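Local atomic coordinates of putative GGDEF domain protein (Pseudomonas aeruginosa, PDB entry 7E6G), a protein that probably catalyses the magnesium-dependent condensation of two GTP molecules into the second messenger cyclic di-GMP, with release of two diphosphates. Residues 133-138 with 185-190; 125-130 with 230-235; 160-165 with 205-210. One frame throughout, in Å; residues are numbered along the deposited sequence.

Interaction 1 (133-138 with 185-190); sequences YVLAML and LLLLPQ
Val-134 and Leu-188 face each other as an antiparallel hydrogen-bonded pair, each satisfying both backbone polar groups of the other. Val-134 N donates to Leu-188 O at 3.0 Å, and Leu-188 N returns the bond to Val-134 O at 2.9 Å. Two residues on, Ala-136 and Leu-186 repeat the pattern. Ala-136 N reaches Leu-186 O at 2.9 Å, while Leu-186 N bonds Ala-136 O at 2.7 Å. The intervening residues, Leu-135 opposite Leu-187 and Met-137 opposite Leu-185, form non-hydrogen-bonded pairs. Leu-135 and Met-137 turn their backbone polar groups to the other neighbouring strand, bonding Thr-228 and Gly-226, and Leu-185 bonds Gly-177 on its far side. The strands are thus interior members of the five-stranded mixed sheet of the GGDEF domain, with helices 112-128 and 236-252 packed on the face of Leu-135 and Met-137 and helix 193-208 on that of Val-134 and Ala-136. On the first of these faces, Leu-187 CD1 touches both Tyr-133 CD2 and Leu-135 CD1, the latter 3.6 Å away. CG of Leu-185 stands anti to its backbone N (chi1 -172°), and the CD1 it carries packs 3.8 Å from Leu-135 CG and also meets Met-137 CB. On the other face Val-134 CG2 nestles against CB, CG and CD1 of Leu-188, and Ala-136 CB lies 3.8 Å from Leu-186 CB. The phenol group of Tyr-133 finds its polar partner beyond the two strands: OH hydrogen-bonds Asn-123 OD1, with a weak second bond to Thr-239 OG1, while the ring stacks with His-230. The side chain of Met-137 lies about 11 Å from the bound magnesium ion.

Interaction 2 (125-130 with 230-235); sequences RSQRHG and HRIGET
Ser-126 OG lies within hydrogen-bonding reach of two backbone carbonyls, Glu-122 O one turn back and Gln-131 O just past the helix end, which must share its one proton. The hydroxyl stands beside the backbone N, anti to the carbonyl carbon (chi1 -75°), and OG lies 3.9 Å from His-230 CD2 without bonding the ring. The nearest approach to the imidazole is made by the neighbouring carbon, Ser-126 CB, at 3.8 Å from His-230 CD2. The ring's ND1 hydrogen-bonds Thr-239 OG1 at the start of the following helix. Ile-232 supplies the second half of the contact. Its CD1 reaches over the last turn of helix 112-128, 3.4 Å from Ser-126 O and 3.9 Å from Gly-130 O. Ser-126 O also accepts a weak bond from Gly-130 N, where the chain leaves the helix with positive phi (74°). Within the loop, Arg-231 N donates to Glu-234 OE2, 3.3 Å away, from above the carboxylate plane. No hydrogen bond joins the two segments; a strand-to-helix loop simply rests on the C-terminal turn of a helix, a partly buried contact away from the magnesium and nucleotide sites of the alpha/beta GGDEF domain.

Interaction 3 (160-165 with 205-210); sequences VEIARA and DSVRTL
Leu-210 lays its CD2 methyl against the backbone of one turn of helix 152-168, 3.4 Å from Glu-161 O. Leu-210 CD2 also meets Ala-165 CB at 3.9 Å, as well as Glu-161 CB, so it sits among residues one turn apart. Ile-162 and Leu-210 approach at about a right angle, with Ile-162 CG1 4.1 Å from Leu-210 CD2. The other branch of Ile-162, CG2, stands anti to the backbone N (chi1 of CG1 -74°) and touches Val-207 CG2 at 4.2 Å. Ser-206 also points toward the partner helix, and its OG donates to Ala-165 O at 3.0 Å. The donor stands above the carbonyl plane, 57° out of it, with a C=O...O angle of 104°, while Ala-165 CB lies close beside the hydroxyl. Arg-164 NH1 bridges to Glu-161 OE2 at 2.8 Å; Arg-208 NH1 pairs with Asp-205 OD1 in its own helix, and its NH2 forms a salt bridge with Asp-256 OD1. Ile-162 also lies close to the side chain of Val-140, a residue of the magnesium site. The contact thus joins helix 152-168 to the last turn of helix 193-208 and Leu-210 just beyond it, beside the metal-binding end of the GGDEF fold.

From the N terminus, the chain first passes 125-130 at the end of helix 112-128, then enters the strand of 133-138, so interactions 2 and 1 open one after the other. Helix 152-168 then supplies 160-165 and opens interaction 3. Strand 183-188 closes interaction 1, the end of helix 193-208 closes interaction 3, and the loop at 230-235 closes interaction 2 last. Interactions 1 and 3 therefore cross, and both nest inside the long loop of interaction 2. Interactions 1 and 2 touch through a probable hydrogen bond, Tyr-133 O to His-230 N, whereas interactions 2 and 3 lie 31 Å apart between centres. Interaction 1 joins two sheet strands, interaction 2 a loop to a helix end, interaction 3 two helices.

Interaction 1 (133-138 with 185-190)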
# COMPACT_ATOMS: atom_id res chain seq x y z
N TYR A 133 27.95 -3.40 -37.38
CA TYR A 133 28.43 -4.52 -36.59
C TYR A 133 29.24 -5.45 -37.48
O TYR A 133 29.20 -5.37 -38.71
CB TYR A 133 27.27 -5.29 -35.94
CG TYR A 133 26.28 -5.79 -36.95
CD1 TYR A 133 25.19 -5.02 -37.34
CD2 TYR A 133 26.46 -7.02 -37.58
CE1 TYR A 133 24.29 -5.46 -38.28
CE2 TYR A 133 25.56 -7.50 -38.51
CZ TYR A 133 24.47 -6.70 -38.87
OH TYR A 133 23.58 -7.17 -39.81
N VAL A 134 29.98 -6.35 -36.85
CA VAL A 134 30.62 -7.41 -37.62
C VAL A 134 30.04 -8.75 -37.18
O VAL A 134 29.55 -8.92 -36.07
CB VAL A 134 32.17 -7.39 -37.53
CG1 VAL A 134 32.70 -5.96 -37.67
CG2 VAL A 134 32.65 -8.04 -36.25
N LEU A 135 30.10 -9.70 -38.10
CA LEU A 135 29.53 -11.02 -37.95
C LEU A 135 30.65 -12.03 -38.17
O LEU A 135 31.32 -11.99 -39.20
CB LEU A 135 28.42 -11.23 -38.98
CG LEU A 135 27.08 -11.83 -38.58
CD1 LEU A 135 26.52 -11.10 -37.38
CD2 LEU A 135 26.17 -11.71 -39.79
N ALA A 136 30.85 -12.93 -37.21
CA ALA A 136 31.82 -14.01 -37.36
C ALA A 136 31.09 -15.34 -37.19
O ALA A 136 30.45 -15.57 -36.17
CB ALA A 136 32.95 -13.86 -36.34
N MET A 137 31.14 -16.20 -38.20
CA MET A 137 30.49 -17.50 -38.14
C MET A 137 31.55 -18.59 -38.05
O MET A 137 32.41 -18.70 -38.92
CB MET A 137 29.56 -17.72 -39.33
CG MET A 137 28.53 -18.83 -39.09
SD MET A 137 27.49 -19.09 -40.54
CE MET A 137 26.32 -17.73 -40.37
N LEU A 138 31.45 -19.40 -37.03
CA LEU A 138 32.47 -20.34 -36.61
C LEU A 138 31.88 -21.74 -36.72
O LEU A 138 30.74 -21.97 -36.33
CB LEU A 138 32.88 -19.99 -35.18
CG LEU A 138 34.14 -20.52 -34.51
CD1 LEU A 138 34.96 -19.37 -33.95
CD2 LEU A 138 33.73 -21.49 -33.40
N LEU A 185 27.61 -18.15 -33.95
CA LEU A 185 27.55 -16.85 -34.59
C LEU A 185 27.96 -15.80 -33.57
O LEU A 185 27.32 -15.65 -32.53
CB LEU A 185 26.16 -16.56 -35.15
CG LEU A 185 26.12 -15.28 -35.99
CD1 LEU A 185 27.11 -15.33 -37.15
CD2 LEU A 185 24.72 -15.04 -36.53
N LEU A 186 29.06 -15.11 -33.86
CA LEU A 186 29.52 -13.98 -33.06
C LEU A 186 28.96 -12.71 -33.70
O LEU A 186 29.13 -12.49 -34.90
CB LEU A 186 31.05 -13.95 -33.03
CG LEU A 186 31.83 -14.79 -31.99
CD1 LEU A 186 31.31 -16.22 -31.81
CD2 LEU A 186 33.31 -14.83 -32.34
N LEU A 187 28.27 -11.91 -32.90
CA LEU A 187 27.85 -10.57 -33.30
C LEU A 187 28.63 -9.55 -32.48
O LEU A 187 28.51 -9.51 -31.24
CB LEU A 187 26.35 -10.38 -33.12
CG LEU A 187 25.87 -8.95 -33.37
CD1 LEU A 187 25.72 -8.69 -34.83
CD2 LEU A 187 24.54 -8.77 -32.69
N LEU A 188 29.44 -8.75 -33.15
CA LEU A 188 30.11 -7.65 -32.46
C LEU A 188 29.41 -6.36 -32.85
O LEU A 188 29.61 -5.85 -33.96
CB LEU A 188 31.60 -7.59 -32.80
CG LEU A 188 32.36 -8.91 -32.82
CD1 LEU A 188 33.85 -8.65 -32.93
CD2 LEU A 188 32.04 -9.71 -31.59
N PRO A 189 28.58 -5.80 -31.98
CA PRO A 189 27.83 -4.60 -32.33
C PRO A 189 28.70 -3.37 -32.24
O PRO A 189 29.65 -3.30 -31.45
CB PRO A 189 26.71 -4.57 -31.29
CG PRO A 189 27.31 -5.22 -30.09
CD PRO A 189 28.34 -6.22 -30.58
N GLN A 190 28.36 -2.38 -33.06
CA GLN A 190 29.08 -1.11 -33.11
C GLN A 190 30.58 -1.35 -33.17
O GLN A 190 31.36 -0.82 -32.38
CB GLN A 190 28.71 -0.23 -31.92
CG GLN A 190 27.21 -0.08 -31.73
CD GLN A 190 26.85 0.66 -30.47
OE1 GLN A 190 26.17 0.12 -29.59
NE2 GLN A 190 27.30 1.91 -30.37

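Interaction 2 (125-130 with 230-235)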
# COMPACT_ATOMS: atom_id res chain seq x y z
N ARG A 125 19.80 -0.13 -36.08
CA ARG A 125 20.68 0.79 -35.50
C ARG A 125 21.69 1.26 -36.45
O ARG A 125 22.21 2.26 -36.30
CB ARG A 125 21.34 0.14 -34.35
CG ARG A 125 21.99 1.00 -33.34
CD ARG A 125 22.71 0.13 -32.37
NE ARG A 125 22.55 0.56 -31.01
CZ ARG A 125 21.65 0.11 -30.15
NH1 ARG A 125 21.57 0.64 -28.94
NH2 ARG A 125 20.80 -0.82 -30.47
N SER A 126 22.10 0.44 -37.36
CA SER A 126 23.04 0.78 -38.37
C SER A 126 22.60 1.72 -39.35
O SER A 126 23.35 2.35 -39.94
CB SER A 126 23.50 -0.44 -39.07
OG SER A 126 24.36 -1.09 -38.22
N GLN A 127 21.35 1.62 -39.66
CA GLN A 127 20.71 2.51 -40.50
C GLN A 127 20.65 3.90 -40.04
O GLN A 127 21.10 4.70 -40.69
CB GLN A 127 19.32 2.03 -40.47
CG GLN A 127 19.20 0.89 -41.38
CD GLN A 127 18.45 1.23 -42.62
OE1 GLN A 127 19.02 1.56 -43.67
NE2 GLN A 127 17.11 1.14 -42.52
N ARG A 128 20.15 4.16 -38.86
CA ARG A 128 20.06 5.46 -38.33
C ARG A 128 21.25 6.10 -37.87
O ARG A 128 21.53 7.14 -38.27
CB ARG A 128 19.03 5.48 -37.25
CG ARG A 128 17.60 5.45 -37.73
CD ARG A 128 16.50 5.68 -36.67
NE ARG A 128 15.28 6.26 -37.29
CZ ARG A 128 14.02 6.01 -36.94
NH1 ARG A 128 13.72 5.20 -35.95
NH2 ARG A 128 13.04 6.61 -37.57
N HIS A 129 22.00 5.44 -37.06
CA HIS A 129 23.20 5.99 -36.55
C HIS A 129 24.43 5.66 -37.24
O HIS A 129 25.43 6.12 -36.85
CB HIS A 129 23.33 5.81 -35.12
CG HIS A 129 22.04 5.93 -34.42
ND1 HIS A 129 20.99 5.13 -34.70
CD2 HIS A 129 21.63 6.75 -33.43
CE1 HIS A 129 19.97 5.43 -33.93
NE2 HIS A 129 20.34 6.41 -33.15
N GLY A 130 24.35 4.84 -38.23
CA GLY A 130 25.49 4.56 -39.02
C GLY A 130 26.61 3.70 -38.53
O GLY A 130 27.52 3.50 -39.18
N HIS A 230 28.84 -5.65 -41.58
CA HIS A 230 27.53 -5.31 -42.11
C HIS A 230 27.64 -4.12 -43.07
O HIS A 230 28.09 -3.04 -42.68
CB HIS A 230 26.56 -4.99 -41.00
CG HIS A 230 25.28 -4.45 -41.53
ND1 HIS A 230 24.47 -5.19 -42.37
CD2 HIS A 230 24.70 -3.23 -41.42
CE1 HIS A 230 23.43 -4.46 -42.72
NE2 HIS A 230 23.55 -3.27 -42.16
N ARG A 231 27.18 -4.31 -44.30
CA ARG A 231 27.12 -3.25 -45.30
C ARG A 231 25.75 -2.58 -45.25
O ARG A 231 24.73 -3.25 -45.39
CB ARG A 231 27.40 -3.83 -46.69
CG ARG A 231 28.71 -4.62 -46.73
CD ARG A 231 28.95 -5.33 -48.07
NE ARG A 231 30.14 -6.18 -48.02
CZ ARG A 231 30.58 -6.94 -49.02
NH1 ARG A 231 29.92 -6.97 -50.18
NH2 ARG A 231 31.68 -7.67 -48.86
N ILE A 232 25.73 -1.26 -45.03
CA ILE A 232 24.46 -0.56 -44.83
C ILE A 232 23.62 -0.57 -46.11
O ILE A 232 24.15 -0.52 -47.23
CB ILE A 232 24.70 0.87 -44.32
CG1 ILE A 232 25.30 0.84 -42.90
CG2 ILE A 232 23.41 1.68 -44.30
CD1 ILE A 232 25.71 2.22 -42.38
N GLY A 233 22.31 -0.66 -45.95
CA GLY A 233 21.43 -0.82 -47.09
C GLY A 233 21.23 -2.26 -47.47
O GLY A 233 20.92 -2.56 -48.63
N GLU A 234 21.40 -3.16 -46.52
CA GLU A 234 21.41 -4.59 -46.75
C GLU A 234 20.73 -5.24 -45.55
O GLU A 234 20.87 -4.76 -44.42
CB GLU A 234 22.84 -5.06 -46.92
CG GLU A 234 23.12 -6.52 -46.75
CD GLU A 234 24.61 -6.79 -46.85
OE1 GLU A 234 25.06 -7.21 -47.95
OE2 GLU A 234 25.34 -6.57 -45.84
N THR A 235 19.95 -6.28 -45.81
CA THR A 235 19.24 -6.95 -44.74
C THR A 235 20.20 -7.80 -43.92
O THR A 235 21.25 -8.23 -44.40
CB THR A 235 18.11 -7.79 -45.31
OG1 THR A 235 17.10 -7.94 -44.32
CG2 THR A 235 18.63 -9.17 -45.74

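Interaction 3 (160-165 with 205-210)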
# COMPACT_ATOMS: atom_id res chain seq x y z
N VAL A 160 30.32 -27.23 -24.90
CA VAL A 160 30.20 -26.37 -23.73
C VAL A 160 31.51 -25.63 -23.49
O VAL A 160 31.53 -24.43 -23.23
CB VAL A 160 29.77 -27.17 -22.48
CG1 VAL A 160 30.03 -26.37 -21.21
CG2 VAL A 160 28.31 -27.57 -22.55
N GLU A 161 32.63 -26.34 -23.60
CA GLU A 161 33.92 -25.70 -23.32
C GLU A 161 34.26 -24.66 -24.37
O GLU A 161 34.85 -23.61 -24.06
CB GLU A 161 35.00 -26.77 -23.25
CG GLU A 161 34.93 -27.59 -21.99
CD GLU A 161 35.44 -26.83 -20.81
OE1 GLU A 161 36.66 -26.95 -20.52
OE2 GLU A 161 34.63 -26.11 -20.17
N ILE A 162 33.91 -24.93 -25.63
CA ILE A 162 34.09 -23.93 -26.67
C ILE A 162 33.28 -22.70 -26.33
O ILE A 162 33.77 -21.56 -26.45
CB ILE A 162 33.71 -24.52 -28.04
CG1 ILE A 162 34.81 -25.48 -28.51
CG2 ILE A 162 33.51 -23.43 -29.08
CD1 ILE A 162 34.49 -26.23 -29.78
N ALA A 163 32.04 -22.89 -25.87
CA ALA A 163 31.19 -21.76 -25.52
C ALA A 163 31.81 -20.93 -24.40
O ALA A 163 31.87 -19.70 -24.48
CB ALA A 163 29.79 -22.25 -25.13
N ARG A 164 32.25 -21.60 -23.34
CA ARG A 164 32.88 -20.89 -22.23
C ARG A 164 34.08 -20.09 -22.72
O ARG A 164 34.22 -18.90 -22.41
CB ARG A 164 33.31 -21.88 -21.14
CG ARG A 164 32.26 -22.11 -20.08
CD ARG A 164 32.72 -23.11 -19.03
NE ARG A 164 31.64 -24.01 -18.60
CZ ARG A 164 31.84 -25.22 -18.06
NH1 ARG A 164 33.09 -25.66 -17.88
NH2 ARG A 164 30.81 -25.98 -17.70
N ALA A 165 34.92 -20.73 -23.54
CA ALA A 165 36.16 -20.10 -23.98
C ALA A 165 35.87 -18.87 -24.82
O ALA A 165 36.50 -17.83 -24.64
CB ALA A 165 37.02 -21.09 -24.76
N ASP A 205 42.39 -18.08 -30.51
CA ASP A 205 43.36 -18.61 -29.57
C ASP A 205 42.65 -19.34 -28.44
O ASP A 205 43.06 -20.44 -28.04
CB ASP A 205 44.25 -17.49 -28.99
CG ASP A 205 45.09 -16.79 -30.06
OD1 ASP A 205 45.13 -17.25 -31.23
OD2 ASP A 205 45.70 -15.74 -29.70
N SER A 206 41.58 -18.75 -27.92
CA SER A 206 40.84 -19.36 -26.83
C SER A 206 40.42 -20.78 -27.20
O SER A 206 40.70 -21.73 -26.46
CB SER A 206 39.63 -18.50 -26.49
OG SER A 206 39.32 -18.62 -25.12
N VAL A 207 39.78 -20.93 -28.37
CA VAL A 207 39.34 -22.25 -28.81
C VAL A 207 40.53 -23.17 -29.03
O VAL A 207 40.54 -24.32 -28.58
CB VAL A 207 38.45 -22.13 -30.06
CG1 VAL A 207 38.11 -23.51 -30.62
CG2 VAL A 207 37.18 -21.40 -29.72
N ARG A 208 41.57 -22.67 -29.70
CA ARG A 208 42.71 -23.51 -30.04
C ARG A 208 43.35 -24.12 -28.79
O ARG A 208 43.65 -25.31 -28.76
CB ARG A 208 43.72 -22.70 -30.85
CG ARG A 208 44.67 -23.56 -31.68
CD ARG A 208 45.63 -22.73 -32.52
NE ARG A 208 45.03 -22.30 -33.79
CZ ARG A 208 44.62 -21.06 -34.04
NH1 ARG A 208 44.74 -20.12 -33.11
NH2 ARG A 208 44.08 -20.75 -35.22
N THR A 209 43.54 -23.33 -27.74
CA THR A 209 44.29 -23.83 -26.59
C THR A 209 43.44 -24.65 -25.63
O THR A 209 43.95 -25.11 -24.60
CB THR A 209 44.94 -22.66 -25.85
OG1 THR A 209 43.93 -21.96 -25.13
CG2 THR A 209 45.64 -21.72 -26.84
N LEU A 210 42.17 -24.81 -25.93
CA LEU A 210 41.29 -25.63 -25.11
C LEU A 210 41.76 -27.08 -25.08
O LEU A 210 42.19 -27.63 -26.09
CB LEU A 210 39.88 -25.57 -25.68
CG LEU A 210 38.70 -25.46 -24.74
CD1 LEU A 210 39.04 -24.60 -23.54
CD2 LEU A 210 37.60 -24.87 -25.58